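Local atomic coordinates of sensory box histidine kinase/response regulator (Burkholderia thailandensis, PDB entry 3MR0), a protein that probably acts as a phosphorelay sensor kinase of a two-component system, of which this chain is the PAS sensory domain. Residues Arg96-Gly102 with Gly117-Thr123. Residues are numbered along the deposited sequence; the frame is centred on the assembly and turned at random.
Sequences RWIQSRG and GWIMDVT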
loop_
_atom_site.group_PDB
_atom_site.type_symbol
_atom_site.label_atom_id
_atom_site.label_comp_id
_atom_site.label_asym_id
_atom_site.label_seq_id
_atom_site.Cartn_x
_atom_site.Cartn_y
_atom_site.Cartn_z
ATOM N N ARG A 96 -9.757 -5.117 -0.933
ATOM C CA ARG A 96 -8.676 -6.018 -1.299
ATOM C C ARG A 96 -7.504 -5.811 -0.336
ATOM O O ARG A 96 -7.374 -4.753 0.277
ATOM C CB ARG A 96 -8.207 -5.753 -2.738
ATOM C CG ARG A 96 -9.315 -5.706 -3.797
ATOM C CD ARG A 96 -9.891 -7.095 -4.182
ATOM N NE ARG A 96 -8.915 -7.954 -4.866
ATOM C CZ ARG A 96 -9.182 -9.139 -5.418
ATOM N NH1 ARG A 96 -8.196 -9.824 -5.997
ATOM N NH2 ARG A 96 -10.421 -9.635 -5.404
ATOM N N TRP A 97 -6.641 -6.807 -0.203
ATOM C CA TRP A 97 -5.417 -6.624 0.550
ATOM C C TRP A 97 -4.323 -6.182 -0.403
ATOM O O TRP A 97 -4.208 -6.702 -1.504
ATOM C CB TRP A 97 -4.963 -7.919 1.214
ATOM C CG TRP A 97 -5.780 -8.338 2.382
ATOM C CD1 TRP A 97 -6.954 -9.038 2.359
ATOM C CD2 TRP A 97 -5.470 -8.115 3.755
ATOM N NE1 TRP A 97 -7.403 -9.246 3.641
ATOM C CE2 TRP A 97 -6.505 -8.689 4.519
ATOM C CE3 TRP A 97 -4.426 -7.466 4.421
ATOM C CZ2 TRP A 97 -6.513 -8.649 5.916
ATOM C CZ3 TRP A 97 -4.447 -7.427 5.816
ATOM C CH2 TRP A 97 -5.474 -8.021 6.539
ATOM N N ILE A 98 -3.532 -5.212 0.034
ATOM C CA ILE A 98 -2.311 -4.837 -0.661
ATOM C C ILE A 98 -1.120 -4.942 0.295
ATOM O O ILE A 98 -1.259 -4.741 1.510
ATOM C CB ILE A 98 -2.375 -3.379 -1.224
ATOM C CG1 ILE A 98 -2.730 -2.362 -0.124
ATOM C CG2 ILE A 98 -3.340 -3.276 -2.388
ATOM C CD1 ILE A 98 -2.715 -0.900 -0.602
ATOM N N GLN A 99 0.049 -5.267 -0.251
ATOM C CA GLN A 99 1.312 -5.012 0.446
ATOM C C GLN A 99 1.850 -3.672 -0.071
ATOM O O GLN A 99 1.878 -3.449 -1.281
ATOM C CB GLN A 99 2.328 -6.121 0.175
ATOM C CG GLN A 99 3.699 -5.822 0.742
ATOM C CD GLN A 99 4.739 -6.837 0.328
ATOM O OE1 GLN A 99 4.603 -7.482 -0.712
ATOM N NE2 GLN A 99 5.796 -6.966 1.123
ATOM N N SER A 100 2.234 -2.772 0.837
ATOM C CA SER A 100 2.792 -1.465 0.453
ATOM C C SER A 100 4.189 -1.326 1.042
ATOM O O SER A 100 4.389 -1.518 2.246
ATOM C CB SER A 100 1.892 -0.303 0.892
ATOM O OG SER A 100 2.336 0.942 0.388
ATOM N N ARG A 101 5.143 -0.972 0.185
ATOM C CA ARG A 101 6.544 -0.807 0.574
ATOM C C ARG A 101 7.091 0.483 -0.029
ATOM O O ARG A 101 6.809 0.811 -1.172
ATOM C CB ARG A 101 7.363 -2.011 0.102
ATOM C CG ARG A 101 8.802 -2.026 0.553
ATOM C CD ARG A 101 9.546 -3.250 -0.006
ATOM N NE ARG A 101 9.053 -4.527 0.524
ATOM C CZ ARG A 101 9.628 -5.711 0.295
ATOM N NH1 ARG A 101 10.715 -5.794 -0.456
ATOM N NH2 ARG A 101 9.112 -6.814 0.817
ATOM N N GLY A 102 7.881 1.216 0.739
ATOM C CA GLY A 102 8.339 2.507 0.282
ATOM C C GLY A 102 9.481 3.064 1.091
ATOM O O GLY A 102 9.790 2.573 2.169
ATOM N N GLY A 117 7.392 4.304 -3.629
ATOM C CA GLY A 117 7.151 2.910 -3.354
ATOM C C GLY A 117 6.172 2.273 -4.303
ATOM O O GLY A 117 5.852 2.797 -5.361
ATOM N N TRP A 118 5.700 1.104 -3.916
ATOM C CA TRP A 118 4.792 0.351 -4.750
ATOM C C TRP A 118 3.687 -0.302 -3.931
ATOM O O TRP A 118 3.727 -0.325 -2.700
ATOM C CB TRP A 118 5.561 -0.710 -5.543
ATOM C CG TRP A 118 6.551 -1.572 -4.745
ATOM C CD1 TRP A 118 7.911 -1.409 -4.686
ATOM C CD2 TRP A 118 6.264 -2.740 -3.953
ATOM N NE1 TRP A 118 8.473 -2.374 -3.904
ATOM C CE2 TRP A 118 7.489 -3.208 -3.438
ATOM C CE3 TRP A 118 5.086 -3.427 -3.612
ATOM C CZ2 TRP A 118 7.578 -4.321 -2.608
ATOM C CZ3 TRP A 118 5.170 -4.536 -2.782
ATOM C CH2 TRP A 118 6.410 -4.972 -2.290
ATOM N N ILE A 119 2.695 -0.829 -4.621
ATOM C CA ILE A 119 1.720 -1.682 -3.994
ATOM C C ILE A 119 1.562 -2.945 -4.847
ATOM O O ILE A 119 1.739 -2.909 -6.060
ATOM C CB ILE A 119 0.352 -0.973 -3.799
ATOM C CG1 ILE A 119 -0.247 -0.527 -5.142
ATOM C CG2 ILE A 119 0.492 0.190 -2.832
ATOM C CD1 ILE A 119 -1.702 -0.093 -5.054
HETATM N N MSE A 120 1.245 -4.060 -4.197
HETATM C CA MSE A 120 0.867 -5.284 -4.898
HETATM C C MSE A 120 -0.419 -5.806 -4.291
HETATM O O MSE A 120 -0.622 -5.668 -3.076
HETATM C CB MSE A 120 1.969 -6.343 -4.808
HETATM C CG MSE A 120 3.101 -6.106 -5.767
HETATM SE SE MSE A 120 4.204 -7.688 -6.032
HETATM C CE MSE A 120 5.218 -7.665 -4.396
ATOM N N ASP A 121 -1.278 -6.395 -5.118
ATOM C CA ASP A 121 -2.506 -7.002 -4.609
ATOM C C ASP A 121 -2.192 -8.385 -4.099
ATOM O O ASP A 121 -1.847 -9.253 -4.892
ATOM C CB ASP A 121 -3.601 -7.104 -5.675
ATOM C CG ASP A 121 -4.949 -7.474 -5.075
ATOM O OD1 ASP A 121 -5.041 -8.507 -4.389
ATOM O OD2 ASP A 121 -5.922 -6.714 -5.244
ATOM N N VAL A 122 -2.301 -8.573 -2.784
ATOM C CA VAL A 122 -1.990 -9.850 -2.130
ATOM C C VAL A 122 -3.239 -10.514 -1.530
ATOM O O VAL A 122 -3.141 -11.288 -0.583
ATOM C CB VAL A 122 -0.896 -9.697 -1.027
ATOM C CG1 VAL A 122 0.433 -9.226 -1.635
ATOM C CG2 VAL A 122 -1.371 -8.772 0.101
ATOM N N THR A 123 -4.407 -10.216 -2.102
ATOM C CA THR A 123 -5.664 -10.673 -1.548
ATOM C C THR A 123 -5.736 -12.174 -1.436
ATOM O O THR A 123 -6.055 -12.686 -0.369
ATOM C CB THR A 123 -6.887 -10.147 -2.347
ATOM O OG1 THR A 123 -6.828 -8.720 -2.406
ATOM C CG2 THR A 123 -8.187 -10.549 -1.670
#
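Trp118 meets two side chains of the neighbouring antiparallel strand, Arg101 over one face of its ring and Gln99 at the edge. Arg101 lies side by side with the indole and points the same way, its CB making a CH-pi contact 3.9 Å from the centroid of the six-membered ring of Trp118. In the conformer given, its guanidinium is tilted 49° to the ring. Gln99 OE1 is 3.5 Å from Trp118 CH2, and the Gln99 amide stands nearly perpendicular to the indole. Asp83 of strand 82-89 takes the polar ends of both Gln99 and Arg101. On the opposite sheet face, Ile98 CD1 meets Ile119 CG2 at 4.1 Å, under helix 36-41. Ile98 and Ser100 also line a pocket that holds a bound PG5.

Where strand 112-121 gives way to the C-terminal helix, Asp121 sends its carboxylate two ways. OD2 takes a nearly straight bond from Arg96 NE (3.3 Å), in the guanidinium plane, as part of a salt bridge. OD1 accepts from Thr123 N in an Asx turn and from Thr123 OG1 (2.7 Å). Bends at chi2 (-75°) and chi3 fold the Arg96 chain so that one guanidinium face lies against Thr123 CB, toward the rim. Thr123 OG1 in turn accepts from Trp97 N at 2.9 Å. This polar network ties the PAS hairpin to the start of the helix and would probably stabilise the charged form of Asp121.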